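Local coordinates for protein succinate-semialdehyde dehydrogenase (Synechococcus sp., PDB 4IT9) that probably oxidises succinate semialdehyde to succinate with NAD(P)+ as cofactor, as a member of the aldehyde dehydrogenase family, at residues W52-A57 with Y95-G100. Residues are numbered along the deposited sequence; the frame is centred on the assembly and turned at random.
Sequences WLENAA and YYAEHG
Leu53 and Ala97 face each other where helix 46-62 and helix 79-103 of the aldehyde dehydrogenase fold run nearly antiparallel, their local axes at 155° and 9.1 Å apart. The two residues point their CB atoms at one another and stand 4.3 Å apart, CB to CB. Leu53 holds CG roughly anti to its backbone N (chi1 -154°), and CD2, the branch that continues away from CA, reaches over the backbone of the other helix to lie 3.7 Å from Ala97 N. Leu53 CD2 also lies 4.1 Å from Tyr96 CB. Beyond CB the Tyr96 ring swings away from helix 46-62 toward Ala144 and Pro145 of helix 137-148, and its OH is hydrogen-bonded to Gly440 O. Leu53 also touches Ala144, so this side of the contact is continued by a third helix.

On the more exposed side, Glu54 leaves its helix to one side of the partner helix, and its end comes nearer. With CG anti to the carbonyl carbon (chi1 -69°), Glu54 CG lies alongside Ala97 CB at 3.6 Å, and the extended chain beyond it carries the carboxylate on toward Glu98. The two carboxylates do not touch directly. Between them sits one water that donates to both, which would be expected to ease the repulsion of like charges, its oxygen 2.8 Å from Glu54 OE2 and 2.7 Å from Glu98 OE2.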
ATOM      1  N   TRP A  52       0.739  10.438 -26.558  1.00  9.65           N
ATOM      2  CA  TRP A  52       2.108  10.622 -26.099  1.00  9.45           C
ATOM      3  C   TRP A  52       2.763   9.301 -25.690  1.00 10.01           C
ATOM      4  O   TRP A  52       3.931   9.057 -26.004  1.00  9.33           O
ATOM      5  CB  TRP A  52       2.161  11.677 -24.981  1.00  7.94           C
ATOM      6  CG  TRP A  52       1.590  13.011 -25.423  1.00  8.06           C
ATOM      7  CD1 TRP A  52       1.712  13.583 -26.663  1.00  6.79           C
ATOM      8  CD2 TRP A  52       0.799  13.919 -24.645  1.00 10.69           C
ATOM      9  NE1 TRP A  52       1.051  14.792 -26.697  1.00  8.05           N
ATOM     10  CE2 TRP A  52       0.482  15.021 -25.468  1.00  8.56           C
ATOM     11  CE3 TRP A  52       0.324  13.912 -23.325  1.00  9.41           C
ATOM     12  CZ2 TRP A  52      -0.286  16.104 -25.024  1.00  9.98           C
ATOM     13  CZ3 TRP A  52      -0.436  14.991 -22.883  1.00  8.51           C
ATOM     14  CH2 TRP A  52      -0.736  16.066 -23.731  1.00 11.52           C
ATOM     15  N   LEU A  53       2.008   8.435 -25.016  1.00  9.90           N
ATOM     16  CA  LEU A  53       2.520   7.126 -24.625  1.00  9.41           C
ATOM     17  C   LEU A  53       2.848   6.264 -25.840  1.00 11.92           C
ATOM     18  O   LEU A  53       3.878   5.587 -25.875  1.00  9.36           O
ATOM     19  CB  LEU A  53       1.492   6.412 -23.737  1.00 11.56           C
ATOM     20  CG  LEU A  53       2.039   5.388 -22.760  1.00 15.60           C
ATOM     21  CD1 LEU A  53       3.258   5.958 -22.046  1.00 15.26           C
ATOM     22  CD2 LEU A  53       0.954   5.010 -21.758  1.00 11.58           C
ATOM     23  N   GLU A  54       1.971   6.277 -26.838  1.00  9.59           N
ATOM     24  CA  GLU A  54       2.239   5.541 -28.066  1.00 10.20           C
ATOM     25  C   GLU A  54       3.396   6.153 -28.859  1.00 10.88           C
ATOM     26  O   GLU A  54       4.171   5.431 -29.470  1.00 10.16           O
ATOM     27  CB  GLU A  54       0.970   5.402 -28.922  1.00 12.06           C
ATOM     28  CG  GLU A  54      -0.060   4.486 -28.273  1.00 11.00           C
ATOM     29  CD  GLU A  54      -1.328   4.286 -29.090  1.00 17.38           C
ATOM     30  OE1 GLU A  54      -1.656   5.148 -29.934  1.00 18.53           O
ATOM     31  OE2 GLU A  54      -2.003   3.261 -28.866  1.00 20.83           O
ATOM     32  N   ASN A  55       3.535   7.475 -28.839  1.00  9.09           N
ATOM     33  CA  ASN A  55       4.711   8.092 -29.453  1.00 10.25           C
ATOM     34  C   ASN A  55       6.005   7.622 -28.803  1.00  9.25           C
ATOM     35  O   ASN A  55       7.005   7.381 -29.487  1.00  8.83           O
ATOM     36  CB  ASN A  55       4.650   9.618 -29.369  1.00  9.21           C
ATOM     37  CG  ASN A  55       3.672  10.218 -30.343  1.00 11.17           C
ATOM     38  OD1 ASN A  55       3.136   9.532 -31.215  1.00 10.66           O
ATOM     39  ND2 ASN A  55       3.432  11.519 -30.204  1.00  8.44           N
ATOM     40  N   ALA A  56       5.979   7.517 -27.476  1.00 10.92           N
ATOM     41  CA  ALA A  56       7.134   7.040 -26.721  1.00  8.76           C
ATOM     42  C   ALA A  56       7.464   5.613 -27.127  1.00  9.63           C
ATOM     43  O   ALA A  56       8.628   5.279 -27.322  1.00  8.17           O
ATOM     44  CB  ALA A  56       6.877   7.128 -25.204  1.00  7.13           C
ATOM     45  N   ALA A  57       6.442   4.767 -27.271  1.00  9.09           N
ATOM     46  CA  ALA A  57       6.684   3.398 -27.717  1.00  9.86           C
ATOM     47  C   ALA A  57       7.322   3.387 -29.106  1.00  8.64           C
ATOM     48  O   ALA A  57       8.259   2.638 -29.347  1.00  9.63           O
ATOM     49  CB  ALA A  57       5.405   2.583 -27.717  1.00  9.33           C
ATOM     50  N   TYR A  95       0.821  -1.235 -23.705  1.00  9.32           N
ATOM     51  CA  TYR A  95      -0.151  -1.898 -22.835  1.00  9.69           C
ATOM     52  C   TYR A  95      -1.043  -0.888 -22.111  1.00  9.45           C
ATOM     53  O   TYR A  95      -2.274  -1.000 -22.124  1.00 10.11           O
ATOM     54  CB  TYR A  95       0.559  -2.803 -21.823  1.00  8.38           C
ATOM     55  CG  TYR A  95      -0.396  -3.531 -20.913  1.00  9.84           C
ATOM     56  CD1 TYR A  95      -1.065  -4.662 -21.349  1.00 10.35           C
ATOM     57  CD2 TYR A  95      -0.638  -3.081 -19.623  1.00 10.33           C
ATOM     58  CE1 TYR A  95      -1.946  -5.338 -20.518  1.00 10.08           C
ATOM     59  CE2 TYR A  95      -1.518  -3.746 -18.786  1.00 10.44           C
ATOM     60  CZ  TYR A  95      -2.165  -4.872 -19.240  1.00  9.55           C
ATOM     61  OH  TYR A  95      -3.037  -5.536 -18.400  1.00 10.85           O
ATOM     62  N   TYR A  96      -0.439   0.116 -21.486  1.00 10.06           N
ATOM     63  CA  TYR A  96      -1.254   1.089 -20.769  1.00  8.88           C
ATOM     64  C   TYR A  96      -1.941   2.086 -21.695  1.00  8.08           C
ATOM     65  O   TYR A  96      -3.021   2.586 -21.379  1.00  8.26           O
ATOM     66  CB  TYR A  96      -0.466   1.756 -19.639  1.00  8.47           C
ATOM     67  CG  TYR A  96      -0.283   0.778 -18.505  1.00  9.17           C
ATOM     68  CD1 TYR A  96      -1.366   0.378 -17.743  1.00  8.57           C
ATOM     69  CD2 TYR A  96       0.950   0.234 -18.225  1.00  8.92           C
ATOM     70  CE1 TYR A  96      -1.222  -0.536 -16.713  1.00  8.47           C
ATOM     71  CE2 TYR A  96       1.109  -0.675 -17.196  1.00  8.98           C
ATOM     72  CZ  TYR A  96       0.018  -1.050 -16.450  1.00  8.04           C
ATOM     73  OH  TYR A  96       0.161  -1.950 -15.434  1.00 11.11           O
ATOM     74  N   ALA A  97      -1.352   2.351 -22.860  1.00  7.22           N
ATOM     75  CA  ALA A  97      -2.063   3.149 -23.846  1.00  9.60           C
ATOM     76  C   ALA A  97      -3.341   2.411 -24.241  1.00  9.79           C
ATOM     77  O   ALA A  97      -4.397   3.013 -24.397  1.00  9.31           O
ATOM     78  CB  ALA A  97      -1.203   3.390 -25.055  1.00  8.79           C
ATOM     79  N   GLU A  98      -3.233   1.098 -24.384  1.00  8.11           N
ATOM     80  CA  GLU A  98      -4.346   0.305 -24.897  1.00 11.97           C
ATOM     81  C   GLU A  98      -5.400  -0.067 -23.850  1.00 11.66           C
ATOM     82  O   GLU A  98      -6.554  -0.314 -24.204  1.00 10.13           O
ATOM     83  CB  GLU A  98      -3.815  -0.950 -25.608  1.00 12.85           C
ATOM     84  CG  GLU A  98      -3.159  -0.628 -26.953  1.00 14.58           C
ATOM     85  CD  GLU A  98      -2.278  -1.739 -27.498  1.00 18.37           C
ATOM     86  OE1 GLU A  98      -2.295  -2.865 -26.963  1.00 19.80           O
ATOM     87  OE2 GLU A  98      -1.551  -1.470 -28.477  1.00 20.95           O
ATOM     88  N   HIS A  99      -5.018  -0.101 -22.573  1.00  9.39           N
ATOM     89  CA  HIS A  99      -5.925  -0.576 -21.521  1.00  7.83           C
ATOM     90  C   HIS A  99      -6.195   0.409 -20.387  1.00 11.47           C
ATOM     91  O   HIS A  99      -7.129   0.212 -19.607  1.00 11.55           O
ATOM     92  CB  HIS A  99      -5.386  -1.869 -20.892  1.00  8.46           C
ATOM     93  CG  HIS A  99      -5.273  -3.012 -21.851  1.00 13.08           C
ATOM     94  ND1 HIS A  99      -6.339  -3.806 -22.186  1.00 15.17           N
ATOM     95  CD2 HIS A  99      -4.202  -3.497 -22.529  1.00 13.18           C
ATOM     96  CE1 HIS A  99      -5.938  -4.744 -23.040  1.00 14.42           C
ATOM     97  NE2 HIS A  99      -4.652  -4.573 -23.260  1.00 16.06           N
ATOM     98  N   GLY A 100      -5.373   1.449 -20.287  1.00  9.69           N
ATOM     99  CA  GLY A 100      -5.399   2.334 -19.132  1.00 11.13           C
ATOM    100  C   GLY A 100      -6.722   3.020 -18.868  1.00 11.27           C
ATOM    101  O   GLY A 100      -7.161   3.104 -17.719  1.00 12.51           O
TER
HETATM  102  O   HOH W   1      -0.410   0.956 -28.857  1.00 15.70           O